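Local coordinates for protein putative isomerase (Streptomyces coelicolor A3, PDB 2OQH) that probably acts as a sugar-acid dehydratase or isomerase of the enolase superfamily, perhaps dehydrating D-glucarate to 5-dehydro-4-deoxy-D-glucarate, at residues L219-D224 with L319-D324; K281-H286 with L292-H297; S71-E76 with K110-S115; V100-W105 with G269-W274. All blocks are in the same frame, centred on the assembly; numbering follows the deposited sequence.

From the N terminus, contact 3 is the first to close: S71-E76 meets K110-S115 where the long helix 85-112 ends, in the N-terminal domain. Contact 4 opens on the same helix before that loop is shut and closes only at G269-W274 in the barrel, so contacts 3 and 4 cross, and contact 4 ties the two domains together. Contact 1 opens at L219-D224 within the loop of contact 4 and closes beyond it at L319-D324, crossing it in turn and spanning the barrel interior. Contact 2, K281-H286 with L292-H297, follows contact 4 and falls wholly between the segments of contact 1, joining a barrel helix to the next strand.

Contact 1: L219-D224 with L319-D324; sequences LEYLED and LSRAID
Arg321 runs past the carboxylate of Glu220 and stops beside the ring of Tyr221. Its CB lies 3.9 Å from Glu220 OE2. CG, anti to its own carbonyl carbon (chi1 -60°), comes to 3.6 Å of the same OE2, and CD also stays near it. The extended chain then sets NH1 3.0 Å from Glu220 OE2 in a salt bridge. As a hydrogen bond it is weak, bent to 122° at the hydrogen. NH1 also sits in the plane of the Tyr221 ring, at its edge, 3.6 Å from CD2, and donates a hydrogen bond to water 1, which in turn donates to Glu220 O. With an alanine in place of Arg321, Glu220 OE2 would probably lose its ionic mate and the edge of Tyr221 its cover, although Arg195 would still hold Glu220 OE1. Further in, water 3 accepts from Tyr221 OH and donates to both Glu223 OE1 and Asp324 OD2, a bridge between two like charges. Asn295 ND2 of strand 293-296 is also hydrogen-bonded to Tyr221 OH. The contact spans the barrel interior between strands 221-223 and 323-324, beside Arg195 of strand 193-197, while Lys168 of strand 166-170 touches both Glu223 and Asp324.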
loop_
_atom_site.group_PDB
_atom_site.type_symbol
_atom_site.label_atom_id
_atom_site.label_comp_id
_atom_site.label_asym_id
_atom_site.label_seq_id
_atom_site.Cartn_x
_atom_site.Cartn_y
_atom_site.Cartn_z
ATOM N N LEU A 219 20.035 -7.062 -3.969
ATOM C CA LEU A 219 18.646 -6.630 -4.029
ATOM C C LEU A 219 18.361 -5.572 -2.974
ATOM O O LEU A 219 18.963 -5.582 -1.902
ATOM C CB LEU A 219 17.718 -7.821 -3.781
ATOM C CG LEU A 219 17.954 -9.100 -4.582
ATOM C CD1 LEU A 219 17.051 -10.208 -4.042
ATOM C CD2 LEU A 219 17.675 -8.843 -6.052
ATOM N N GLU A 220 17.440 -4.661 -3.269
ATOM C CA GLU A 220 17.082 -3.642 -2.295
ATOM C C GLU A 220 16.579 -4.383 -1.056
ATOM O O GLU A 220 16.921 -4.029 0.068
ATOM C CB GLU A 220 16.003 -2.712 -2.849
ATOM C CG GLU A 220 15.529 -1.687 -1.842
ATOM C CD GLU A 220 14.656 -0.621 -2.471
ATOM O OE1 GLU A 220 14.092 -0.892 -3.557
ATOM O OE2 GLU A 220 14.531 0.473 -1.877
ATOM N N TYR A 221 15.750 -5.398 -1.267
ATOM C CA TYR A 221 15.285 -6.229 -0.165
ATOM C C TYR A 221 14.546 -7.477 -0.586
ATOM O O TYR A 221 14.035 -7.575 -1.702
ATOM C CB TYR A 221 14.443 -5.436 0.854
ATOM C CG TYR A 221 13.254 -4.666 0.327
ATOM C CD1 TYR A 221 12.122 -5.320 -0.168
ATOM C CD2 TYR A 221 13.238 -3.277 0.377
ATOM C CE1 TYR A 221 10.996 -4.599 -0.599
ATOM C CE2 TYR A 221 12.128 -2.547 -0.045
ATOM C CZ TYR A 221 11.009 -3.208 -0.536
ATOM O OH TYR A 221 9.927 -2.466 -0.966
ATOM N N LEU A 222 14.534 -8.443 0.324
ATOM C CA LEU A 222 13.858 -9.708 0.139
ATOM C C LEU A 222 12.564 -9.524 0.925
ATOM O O LEU A 222 12.593 -9.337 2.140
ATOM C CB LEU A 222 14.714 -10.831 0.730
ATOM C CG LEU A 222 14.192 -12.260 0.742
ATOM C CD1 LEU A 222 13.596 -12.609 -0.608
ATOM C CD2 LEU A 222 15.334 -13.204 1.080
ATOM N N GLU A 223 11.433 -9.558 0.233
ATOM C CA GLU A 223 10.149 -9.338 0.881
ATOM C C GLU A 223 9.370 -10.599 1.230
ATOM O O GLU A 223 9.022 -11.382 0.357
ATOM C CB GLU A 223 9.285 -8.440 -0.007
ATOM C CG GLU A 223 8.113 -7.804 0.699
ATOM C CD GLU A 223 7.276 -6.908 -0.209
ATOM O OE1 GLU A 223 7.847 -6.186 -1.057
ATOM O OE2 GLU A 223 6.034 -6.910 -0.063
ATOM N N ASP A 224 9.088 -10.776 2.517
ATOM C CA ASP A 224 8.331 -11.932 3.008
ATOM C C ASP A 224 8.639 -13.294 2.383
ATOM O O ASP A 224 7.744 -13.949 1.850
ATOM C CB ASP A 224 6.829 -11.670 2.861
ATOM C CG ASP A 224 6.328 -10.616 3.821
ATOM O OD1 ASP A 224 6.586 -10.764 5.034
ATOM O OD2 ASP A 224 5.681 -9.650 3.366
ATOM N N LEU A 319 10.065 7.657 4.260
ATOM C CA LEU A 319 9.498 7.027 3.071
ATOM C C LEU A 319 10.197 7.578 1.825
ATOM O O LEU A 319 9.580 8.215 0.969
ATOM C CB LEU A 319 7.992 7.283 3.015
ATOM C CG LEU A 319 7.216 6.481 4.068
ATOM C CD1 LEU A 319 5.785 6.973 4.177
ATOM C CD2 LEU A 319 7.255 5.012 3.698
ATOM N N SER A 320 11.494 7.305 1.733
ATOM C CA SER A 320 12.324 7.786 0.638
ATOM C C SER A 320 12.543 6.793 -0.497
ATOM O O SER A 320 13.351 7.042 -1.392
ATOM C CB SER A 320 13.683 8.187 1.188
ATOM O OG SER A 320 14.308 7.066 1.793
ATOM N N ARG A 321 11.828 5.680 -0.468
ATOM C CA ARG A 321 11.986 4.648 -1.487
ATOM C C ARG A 321 10.870 4.689 -2.516
ATOM O O ARG A 321 9.867 5.375 -2.329
ATOM C CB ARG A 321 11.983 3.271 -0.821
ATOM C CG ARG A 321 13.093 3.065 0.202
ATOM C CD ARG A 321 12.699 1.995 1.212
ATOM N NE ARG A 321 13.748 1.742 2.204
ATOM C CZ ARG A 321 14.648 0.767 2.118
ATOM N NH1 ARG A 321 14.636 -0.061 1.080
ATOM N NH2 ARG A 321 15.557 0.615 3.078
ATOM N N ALA A 322 11.050 3.957 -3.611
ATOM C CA ALA A 322 10.010 3.890 -4.624
ATOM C C ALA A 322 8.968 2.968 -4.006
ATOM O O ALA A 322 9.255 1.806 -3.751
ATOM C CB ALA A 322 10.554 3.285 -5.909
ATOM N N ILE A 323 7.769 3.483 -3.756
ATOM C CA ILE A 323 6.718 2.679 -3.133
ATOM C C ILE A 323 6.080 1.682 -4.082
ATOM O O ILE A 323 6.236 1.784 -5.297
ATOM C CB ILE A 323 5.574 3.563 -2.581
ATOM C CG1 ILE A 323 4.829 4.223 -3.745
ATOM C CG2 ILE A 323 6.133 4.619 -1.630
ATOM C CD1 ILE A 323 3.554 4.968 -3.337
ATOM N N ASP A 324 5.374 0.709 -3.508
ATOM C CA ASP A 324 4.650 -0.285 -4.290
ATOM C C ASP A 324 3.343 0.399 -4.639
ATOM O O ASP A 324 2.723 1.032 -3.787
ATOM C CB ASP A 324 4.349 -1.541 -3.466
ATOM C CG ASP A 324 5.512 -2.517 -3.434
ATOM O OD1 ASP A 324 6.497 -2.300 -4.174
ATOM O OD2 ASP A 324 5.431 -3.513 -2.677
HETATM O O HOH W 1 17.181 -1.771 1.579
HETATM O O HOH W 2 13.589 2.403 -3.574
HETATM O O HOH W 3 8.006 -3.874 -2.430
#

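Contact 2: K281-H286 with L292-H297; sequences KALAAH and LGMNLH
Beside the place where Leu283 and Ala284 receive Met294, the flat group is the imidazole of His286, turned off to the flank of the helix. Its ND1 donates to Ala282 O at 3.0 Å, one turn back, with the acceptor tilted 20° out of the ring plane and the donor well above the carbonyl plane. Ala282 O also takes the helical bond from His286 N, so this one oxygen has two donors from a single residue, and the ring is tethered to its own helix. Two rings of helix 252-260 meet the imidazole: Phe255 edge-to-face, and Phe252 with its plane at about 50°.

The contact itself is apolar and is carried by Met294, a selenomethionine. Its chain is fully extended, with CG anti to the backbone N (chi1 180°), and it reaches from the strand straight at the helix. The selenium rests on Ala284, 3.5 Å from CA and 3.7 Å from CB, a close approach that the small alanine side chain permits. Beyond it, CE ends against Leu283, 3.8 Å from CG and 3.9 Å from CD2, the two side chains crossing at a slant. Thr280 and Cys287 of the same helix and Leu319 from the following loop also touch Met294, which is buried.

Helix 277-289 leads through a short loop into strand 293-296, which pairs in parallel with strand 266-269 before it. This is the beta-alpha-beta crossover of a TIM barrel, and Met294 is an outward-facing strand residue that packs into the layer between sheet and helix.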
loop_
_atom_site.group_PDB
_atom_site.type_symbol
_atom_site.label_atom_id
_atom_site.label_comp_id
_atom_site.label_asym_id
_atom_site.label_seq_id
_atom_site.Cartn_x
_atom_site.Cartn_y
_atom_site.Cartn_z
ATOM N N LYS A 281 1.794 7.328 10.245
ATOM C CA LYS A 281 2.801 8.329 10.607
ATOM C C LYS A 281 3.506 7.810 11.862
ATOM O O LYS A 281 4.711 7.988 12.034
ATOM C CB LYS A 281 2.151 9.681 10.918
ATOM C CG LYS A 281 1.485 10.362 9.730
ATOM C CD LYS A 281 2.512 10.880 8.745
ATOM C CE LYS A 281 3.299 12.043 9.332
ATOM N NZ LYS A 281 4.171 12.672 8.310
ATOM N N ALA A 282 2.739 7.171 12.738
ATOM C CA ALA A 282 3.286 6.611 13.969
ATOM C C ALA A 282 4.317 5.534 13.620
ATOM O O ALA A 282 5.425 5.513 14.161
ATOM C CB ALA A 282 2.168 6.010 14.809
ATOM N N LEU A 283 3.942 4.649 12.705
ATOM C CA LEU A 283 4.823 3.574 12.279
ATOM C C LEU A 283 6.131 4.128 11.718
ATOM O O LEU A 283 7.204 3.557 11.938
ATOM C CB LEU A 283 4.118 2.703 11.235
ATOM C CG LEU A 283 4.873 1.492 10.679
ATOM C CD1 LEU A 283 5.499 0.683 11.813
ATOM C CD2 LEU A 283 3.904 0.634 9.869
ATOM N N ALA A 284 6.045 5.243 10.997
ATOM C CA ALA A 284 7.234 5.862 10.423
ATOM C C ALA A 284 8.165 6.263 11.565
ATOM O O ALA A 284 9.382 6.079 11.490
ATOM C CB ALA A 284 6.845 7.083 9.598
ATOM N N ALA A 285 7.583 6.809 12.626
ATOM C CA ALA A 285 8.372 7.210 13.783
ATOM C C ALA A 285 9.059 5.972 14.373
ATOM O O ALA A 285 10.254 5.994 14.662
ATOM C CB ALA A 285 7.471 7.870 14.831
ATOM N N HIS A 286 8.290 4.896 14.546
ATOM C CA HIS A 286 8.823 3.646 15.087
ATOM C C HIS A 286 10.005 3.139 14.263
ATOM O O HIS A 286 11.009 2.686 14.813
ATOM C CB HIS A 286 7.741 2.558 15.124
ATOM C CG HIS A 286 6.790 2.670 16.281
ATOM N ND1 HIS A 286 5.982 3.767 16.483
ATOM C CD2 HIS A 286 6.486 1.793 17.268
ATOM C CE1 HIS A 286 5.218 3.559 17.541
ATOM N NE2 HIS A 286 5.504 2.369 18.037
ATOM N N LEU A 292 14.971 1.151 11.068
ATOM C CA LEU A 292 14.380 0.277 10.069
ATOM C C LEU A 292 14.056 1.084 8.829
ATOM O O LEU A 292 13.742 2.267 8.922
ATOM C CB LEU A 292 13.073 -0.331 10.579
ATOM C CG LEU A 292 13.061 -1.149 11.865
ATOM C CD1 LEU A 292 11.641 -1.632 12.110
ATOM C CD2 LEU A 292 14.033 -2.323 11.757
ATOM N N GLY A 293 14.148 0.453 7.666
ATOM C CA GLY A 293 13.771 1.143 6.455
ATOM C C GLY A 293 12.254 1.040 6.437
ATOM O O GLY A 293 11.678 0.278 7.221
HETATM N N MSE A 294 11.595 1.807 5.577
HETATM C CA MSE A 294 10.138 1.753 5.472
HETATM C C MSE A 294 9.716 2.085 4.050
HETATM O O MSE A 294 10.388 2.833 3.351
HETATM C CB MSE A 294 9.463 2.750 6.427
HETATM C CG MSE A 294 7.929 2.731 6.343
HETATM SE SE MSE A 294 7.010 4.081 7.412
HETATM C CE MSE A 294 5.236 3.305 7.376
ATOM N N ASN A 295 8.597 1.516 3.631
ATOM C CA ASN A 295 8.062 1.770 2.300
ATOM C C ASN A 295 6.568 1.533 2.446
ATOM O O ASN A 295 6.112 1.154 3.522
ATOM C CB ASN A 295 8.674 0.786 1.297
ATOM C CG ASN A 295 8.606 1.286 -0.139
ATOM O OD1 ASN A 295 8.261 2.446 -0.400
ATOM N ND2 ASN A 295 8.954 0.412 -1.081
ATOM N N LEU A 296 5.796 1.770 1.392
ATOM C CA LEU A 296 4.369 1.517 1.478
ATOM C C LEU A 296 3.983 0.337 0.607
ATOM O O LEU A 296 4.510 0.153 -0.492
ATOM C CB LEU A 296 3.557 2.749 1.074
ATOM C CG LEU A 296 3.587 3.953 2.024
ATOM C CD1 LEU A 296 2.592 4.992 1.536
ATOM C CD2 LEU A 296 3.252 3.517 3.451
ATOM N N HIS A 297 3.069 -0.473 1.122
ATOM C CA HIS A 297 2.569 -1.642 0.420
ATOM C C HIS A 297 1.270 -1.249 -0.271
ATOM O O HIS A 297 0.514 -0.432 0.245
ATOM C CB HIS A 297 2.312 -2.767 1.423
ATOM C CG HIS A 297 1.550 -3.925 0.860
ATOM N ND1 HIS A 297 0.185 -4.063 1.006
ATOM C CD2 HIS A 297 1.963 -5.009 0.163
ATOM C CE1 HIS A 297 -0.206 -5.184 0.428
ATOM N NE2 HIS A 297 0.855 -5.776 -0.090
#

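Contact 3: S71-E76 with K110-S115; sequences SPFALE and KATGQS
Apolar contact alone joins Phe73 to Ala111 and Thr112, the last turn of helix 85-112. The phenyl ring meets Thr112 with its edge: CG2 lies near the ring plane, 3.9 Å from CZ. The methyl of Ala111 approaches obliquely, with CB 4.3 Å from Phe73 CE2. CG of Phe73 stands anti to the carbonyl carbon (chi1 -77°), which sends the ring across to the helix end, although the CB itself is not aimed there. Met108 and Leu3 also touch the ring, and the contact lies at the surface.

No hydrogen bond crosses the contact; those on each side shape the two pieces that meet. Ser71 OG accepts from Phe73 N at 3.1 Å, an ST turn, and Ser71 O takes Ala74 N at 3.1 Å to close a type I beta turn, so two bonds to Ser71 hold the backbone that carries the ring. Ala74 then serves as N-cap of helix 75-81. On the other side, Thr112 OG1 is hydrogen-bonded back to Met108 O and Gly109 O, while its methyl branch is the one given to the ring.

Gly113, with positive phi, is the C-prime residue of a Schellman motif: Gln114 N returns to Gly109 O, and Gly113 N makes a weak bond to Lys110 O. The arrangement is a Schellman-terminated helix end packed by an aromatic from an ST turn and type I beta turn, here within the N-terminal domain of the enolase superfamily.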
loop_
_atom_site.group_PDB
_atom_site.type_symbol
_atom_site.label_atom_id
_atom_site.label_comp_id
_atom_site.label_asym_id
_atom_site.label_seq_id
_atom_site.Cartn_x
_atom_site.Cartn_y
_atom_site.Cartn_z
ATOM N N SER A 71 -17.348 14.988 15.774
ATOM C CA SER A 71 -16.525 15.862 14.958
ATOM C C SER A 71 -15.571 15.001 14.135
ATOM O O SER A 71 -15.075 13.991 14.618
ATOM C CB SER A 71 -15.722 16.800 15.859
ATOM O OG SER A 71 -14.731 17.489 15.121
ATOM N N PRO A 72 -15.328 15.370 12.867
ATOM C CA PRO A 72 -14.406 14.561 12.060
ATOM C C PRO A 72 -12.983 14.682 12.614
ATOM O O PRO A 72 -12.106 13.874 12.309
ATOM C CB PRO A 72 -14.557 15.158 10.659
ATOM C CG PRO A 72 -14.958 16.578 10.932
ATOM C CD PRO A 72 -15.946 16.435 12.056
ATOM N N PHE A 73 -12.781 15.694 13.448
ATOM C CA PHE A 73 -11.495 15.956 14.079
ATOM C C PHE A 73 -11.210 15.028 15.260
ATOM O O PHE A 73 -10.069 14.946 15.730
ATOM C CB PHE A 73 -11.455 17.397 14.581
ATOM C CG PHE A 73 -11.235 18.414 13.501
ATOM C CD1 PHE A 73 -9.942 18.762 13.113
ATOM C CD2 PHE A 73 -12.318 19.032 12.871
ATOM C CE1 PHE A 73 -9.726 19.715 12.115
ATOM C CE2 PHE A 73 -12.113 19.990 11.867
ATOM C CZ PHE A 73 -10.817 20.330 11.490
ATOM N N ALA A 74 -12.236 14.341 15.747
ATOM C CA ALA A 74 -12.068 13.455 16.897
ATOM C C ALA A 74 -11.659 12.034 16.513
ATOM O O ALA A 74 -12.344 11.070 16.857
ATOM C CB ALA A 74 -13.357 13.434 17.718
ATOM N N LEU A 75 -10.531 11.909 15.819
ATOM C CA LEU A 75 -10.037 10.604 15.384
ATOM C C LEU A 75 -9.572 9.704 16.527
ATOM O O LEU A 75 -9.845 8.508 16.521
ATOM C CB LEU A 75 -8.905 10.780 14.361
ATOM C CG LEU A 75 -9.371 11.254 12.978
ATOM C CD1 LEU A 75 -8.184 11.425 12.050
ATOM C CD2 LEU A 75 -10.353 10.239 12.401
ATOM N N GLU A 76 -8.874 10.279 17.504
ATOM C CA GLU A 76 -8.390 9.506 18.648
ATOM C C GLU A 76 -9.576 8.845 19.332
ATOM O O GLU A 76 -9.522 7.667 19.664
ATOM C CB GLU A 76 -7.650 10.415 19.642
ATOM C CG GLU A 76 -6.302 10.924 19.150
ATOM C CD GLU A 76 -5.143 9.966 19.437
ATOM O OE1 GLU A 76 -5.389 8.820 19.873
ATOM O OE2 GLU A 76 -3.981 10.365 19.225
ATOM N N LYS A 110 -10.538 20.083 4.204
ATOM C CA LYS A 110 -11.515 20.959 3.574
ATOM C C LYS A 110 -12.022 21.972 4.591
ATOM O O LYS A 110 -12.144 23.156 4.283
ATOM C CB LYS A 110 -12.671 20.129 3.005
ATOM C CG LYS A 110 -12.235 19.245 1.849
ATOM C CD LYS A 110 -13.361 18.392 1.296
ATOM C CE LYS A 110 -12.862 17.600 0.096
ATOM N NZ LYS A 110 -13.912 16.734 -0.512
ATOM N N ALA A 111 -12.297 21.519 5.811
ATOM C CA ALA A 111 -12.782 22.431 6.839
ATOM C C ALA A 111 -11.713 23.464 7.214
ATOM O O ALA A 111 -12.034 24.564 7.660
ATOM C CB ALA A 111 -13.227 21.646 8.075
ATOM N N THR A 112 -10.443 23.124 7.030
ATOM C CA THR A 112 -9.372 24.062 7.367
ATOM C C THR A 112 -8.782 24.748 6.143
ATOM O O THR A 112 -7.941 25.643 6.275
ATOM C CB THR A 112 -8.200 23.366 8.094
ATOM O OG1 THR A 112 -7.662 22.338 7.251
ATOM C CG2 THR A 112 -8.659 22.777 9.420
ATOM N N GLY A 113 -9.214 24.324 4.959
ATOM C CA GLY A 113 -8.688 24.900 3.733
ATOM C C GLY A 113 -7.229 24.524 3.560
ATOM O O GLY A 113 -6.463 25.240 2.907
ATOM N N GLN A 114 -6.844 23.388 4.141
ATOM C CA GLN A 114 -5.467 22.908 4.073
ATOM C C GLN A 114 -5.371 21.512 3.467
ATOM O O GLN A 114 -6.290 20.705 3.584
ATOM C CB GLN A 114 -4.858 22.882 5.478
ATOM C CG GLN A 114 -4.841 24.229 6.177
ATOM C CD GLN A 114 -3.854 25.208 5.563
ATOM O OE1 GLN A 114 -3.843 26.387 5.913
ATOM N NE2 GLN A 114 -3.015 24.727 4.659
ATOM N N SER A 115 -4.248 21.232 2.817
ATOM C CA SER A 115 -4.029 19.922 2.220
ATOM C C SER A 115 -3.777 18.940 3.357
ATOM O O SER A 115 -3.257 19.331 4.403
ATOM C CB SER A 115 -2.804 19.953 1.316
ATOM O OG SER A 115 -1.647 20.308 2.056
#

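Contact 4: V100-W105 with G269-W274; sequences VDVACW and GDVYKW
In the segment whose Val271 and Tyr272 pack against Val102, the carbonyl O of Asp270 is gripped by two backbone donors, Lys273 N and Trp274 N, each at 2.9 Å. The side chain of the same residue caps the turn: Asp270 OD1 accepts from Tyr272 N at 3.0 Å, with Tyr272 N lying above the carboxylate plane (48° out of it). Asp270 thus begins the short helix 271-274 with both its carbonyl and its carboxylate, and so sets the start of the turn that carries Val271 and Tyr272.

Across the contact, one methyl of Val102 does the work. CG2, anti to the carbonyl carbon, lies 4.0 Å from Val271 CG1, and equally 4.0 Å from Tyr272 CE1 and from Tyr272 OH. The Tyr272 side chain crosses Val102 at about a right angle. Val271 itself backs the ring, with its CB 4.1 Å above the plane and over the centre. The hydroxyl end of Tyr272 is hydrogen-bonded to Ala305 O of helix 303-315, and Ala308 of that helix touches both Val102 and Tyr272.

Next to Val102, Asp101 OD2 accepts from Ile277 N at the start of helix 277-289, a polar link between the domains, while His79 NE2 holds OD1 within its own domain. Helix 85-112 here packs on the segment after strand 266-269, at the C-terminal end of the barrel strands, as the capping domain does in the enolase superfamily. Asp270 OD2 makes a weak hydrogen bond to His297 ND1 at the end of the next strand, an arrangement that recalls the His-Asp dyad of the mandelate racemase group.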
loop_
_atom_site.group_PDB
_atom_site.type_symbol
_atom_site.label_atom_id
_atom_site.label_comp_id
_atom_site.label_asym_id
_atom_site.label_seq_id
_atom_site.Cartn_x
_atom_site.Cartn_y
_atom_site.Cartn_z
ATOM N N VAL A 100 -12.955 5.245 6.834
ATOM C CA VAL A 100 -13.570 6.310 7.618
ATOM C C VAL A 100 -12.503 7.296 8.075
ATOM O O VAL A 100 -12.734 8.506 8.103
ATOM C CB VAL A 100 -14.295 5.734 8.857
ATOM C CG1 VAL A 100 -14.894 6.858 9.697
ATOM C CG2 VAL A 100 -15.382 4.762 8.407
ATOM N N ASP A 101 -11.335 6.769 8.435
ATOM C CA ASP A 101 -10.229 7.591 8.893
ATOM C C ASP A 101 -9.841 8.581 7.804
ATOM O O ASP A 101 -9.708 9.779 8.061
ATOM C CB ASP A 101 -9.018 6.715 9.233
ATOM C CG ASP A 101 -7.853 7.516 9.793
ATOM O OD1 ASP A 101 -7.810 7.739 11.019
ATOM O OD2 ASP A 101 -6.984 7.932 9.004
ATOM N N VAL A 102 -9.659 8.069 6.591
ATOM C CA VAL A 102 -9.285 8.897 5.452
ATOM C C VAL A 102 -10.354 9.945 5.136
ATOM O O VAL A 102 -10.040 11.106 4.894
ATOM C CB VAL A 102 -9.040 8.025 4.203
ATOM C CG1 VAL A 102 -8.735 8.904 2.994
ATOM C CG2 VAL A 102 -7.883 7.071 4.467
ATOM N N ALA A 103 -11.614 9.537 5.149
ATOM C CA ALA A 103 -12.703 10.468 4.869
ATOM C C ALA A 103 -12.686 11.626 5.859
ATOM O O ALA A 103 -12.921 12.766 5.482
ATOM C CB ALA A 103 -14.050 9.747 4.921
ATOM N N CYS A 104 -12.395 11.334 7.124
ATOM C CA CYS A 104 -12.342 12.389 8.135
ATOM C C CYS A 104 -11.173 13.350 7.888
ATOM O O CYS A 104 -11.307 14.560 8.073
ATOM C CB CYS A 104 -12.239 11.778 9.537
ATOM S SG CYS A 104 -13.752 10.996 10.117
ATOM N N TRP A 105 -10.025 12.815 7.478
ATOM C CA TRP A 105 -8.871 13.657 7.190
ATOM C C TRP A 105 -9.190 14.567 6.006
ATOM O O TRP A 105 -8.836 15.741 5.992
ATOM C CB TRP A 105 -7.644 12.803 6.857
ATOM C CG TRP A 105 -6.866 12.363 8.068
ATOM C CD1 TRP A 105 -6.942 11.158 8.705
ATOM C CD2 TRP A 105 -5.896 13.135 8.784
ATOM N NE1 TRP A 105 -6.073 11.130 9.771
ATOM C CE2 TRP A 105 -5.419 12.332 9.843
ATOM C CE3 TRP A 105 -5.381 14.433 8.634
ATOM C CZ2 TRP A 105 -4.452 12.784 10.750
ATOM C CZ3 TRP A 105 -4.420 14.886 9.537
ATOM C CH2 TRP A 105 -3.966 14.060 10.580
ATOM N N GLY A 269 4.502 0.108 5.277
ATOM C CA GLY A 269 3.359 0.764 5.882
ATOM C C GLY A 269 2.204 0.566 4.916
ATOM O O GLY A 269 2.418 0.097 3.801
ATOM N N ASP A 270 0.991 0.906 5.338
ATOM C CA ASP A 270 -0.200 0.779 4.506
ATOM C C ASP A 270 -1.379 1.231 5.352
ATOM O O ASP A 270 -1.799 0.544 6.287
ATOM C CB ASP A 270 -0.407 -0.674 4.052
ATOM C CG ASP A 270 -1.664 -0.853 3.210
ATOM O OD1 ASP A 270 -2.424 0.124 3.034
ATOM O OD2 ASP A 270 -1.894 -1.979 2.720
ATOM N N VAL A 271 -1.898 2.402 5.016
ATOM C CA VAL A 271 -3.012 2.985 5.743
ATOM C C VAL A 271 -4.194 2.043 5.889
ATOM O O VAL A 271 -4.815 1.962 6.946
ATOM C CB VAL A 271 -3.486 4.279 5.054
ATOM C CG1 VAL A 271 -4.806 4.749 5.658
ATOM C CG2 VAL A 271 -2.426 5.344 5.202
ATOM N N TYR A 272 -4.487 1.322 4.818
ATOM C CA TYR A 272 -5.618 0.422 4.795
ATOM C C TYR A 272 -5.391 -0.848 5.581
ATOM O O TYR A 272 -6.348 -1.513 5.980
ATOM C CB TYR A 272 -5.978 0.158 3.334
ATOM C CG TYR A 272 -6.096 1.488 2.635
ATOM C CD1 TYR A 272 -7.130 2.363 2.961
ATOM C CD2 TYR A 272 -5.078 1.956 1.809
ATOM C CE1 TYR A 272 -7.141 3.675 2.501
ATOM C CE2 TYR A 272 -5.075 3.277 1.340
ATOM C CZ TYR A 272 -6.110 4.132 1.696
ATOM O OH TYR A 272 -6.098 5.454 1.290
ATOM N N LYS A 273 -4.129 -1.172 5.833
ATOM C CA LYS A 273 -3.798 -2.360 6.603
ATOM C C LYS A 273 -3.673 -2.014 8.098
ATOM O O LYS A 273 -4.027 -2.815 8.961
ATOM C CB LYS A 273 -2.491 -2.965 6.070
ATOM C CG LYS A 273 -2.048 -4.256 6.745
ATOM C CD LYS A 273 -0.763 -4.812 6.105
ATOM C CE LYS A 273 -1.026 -5.510 4.778
ATOM N NZ LYS A 273 -1.037 -6.992 4.929
ATOM N N TRP A 274 -3.190 -0.807 8.384
ATOM C CA TRP A 274 -2.991 -0.339 9.753
ATOM C C TRP A 274 -4.137 0.488 10.354
ATOM O O TRP A 274 -4.058 0.939 11.496
ATOM C CB TRP A 274 -1.672 0.435 9.829
ATOM C CG TRP A 274 -0.482 -0.471 9.642
ATOM C CD1 TRP A 274 -0.134 -1.141 8.504
ATOM C CD2 TRP A 274 0.457 -0.875 10.647
ATOM N NE1 TRP A 274 0.959 -1.944 8.738
ATOM C CE2 TRP A 274 1.345 -1.797 10.044
ATOM C CE3 TRP A 274 0.638 -0.548 12.000
ATOM C CZ2 TRP A 274 2.398 -2.401 10.753
ATOM C CZ3 TRP A 274 1.687 -1.152 12.705
ATOM C CH2 TRP A 274 2.550 -2.065 12.077
#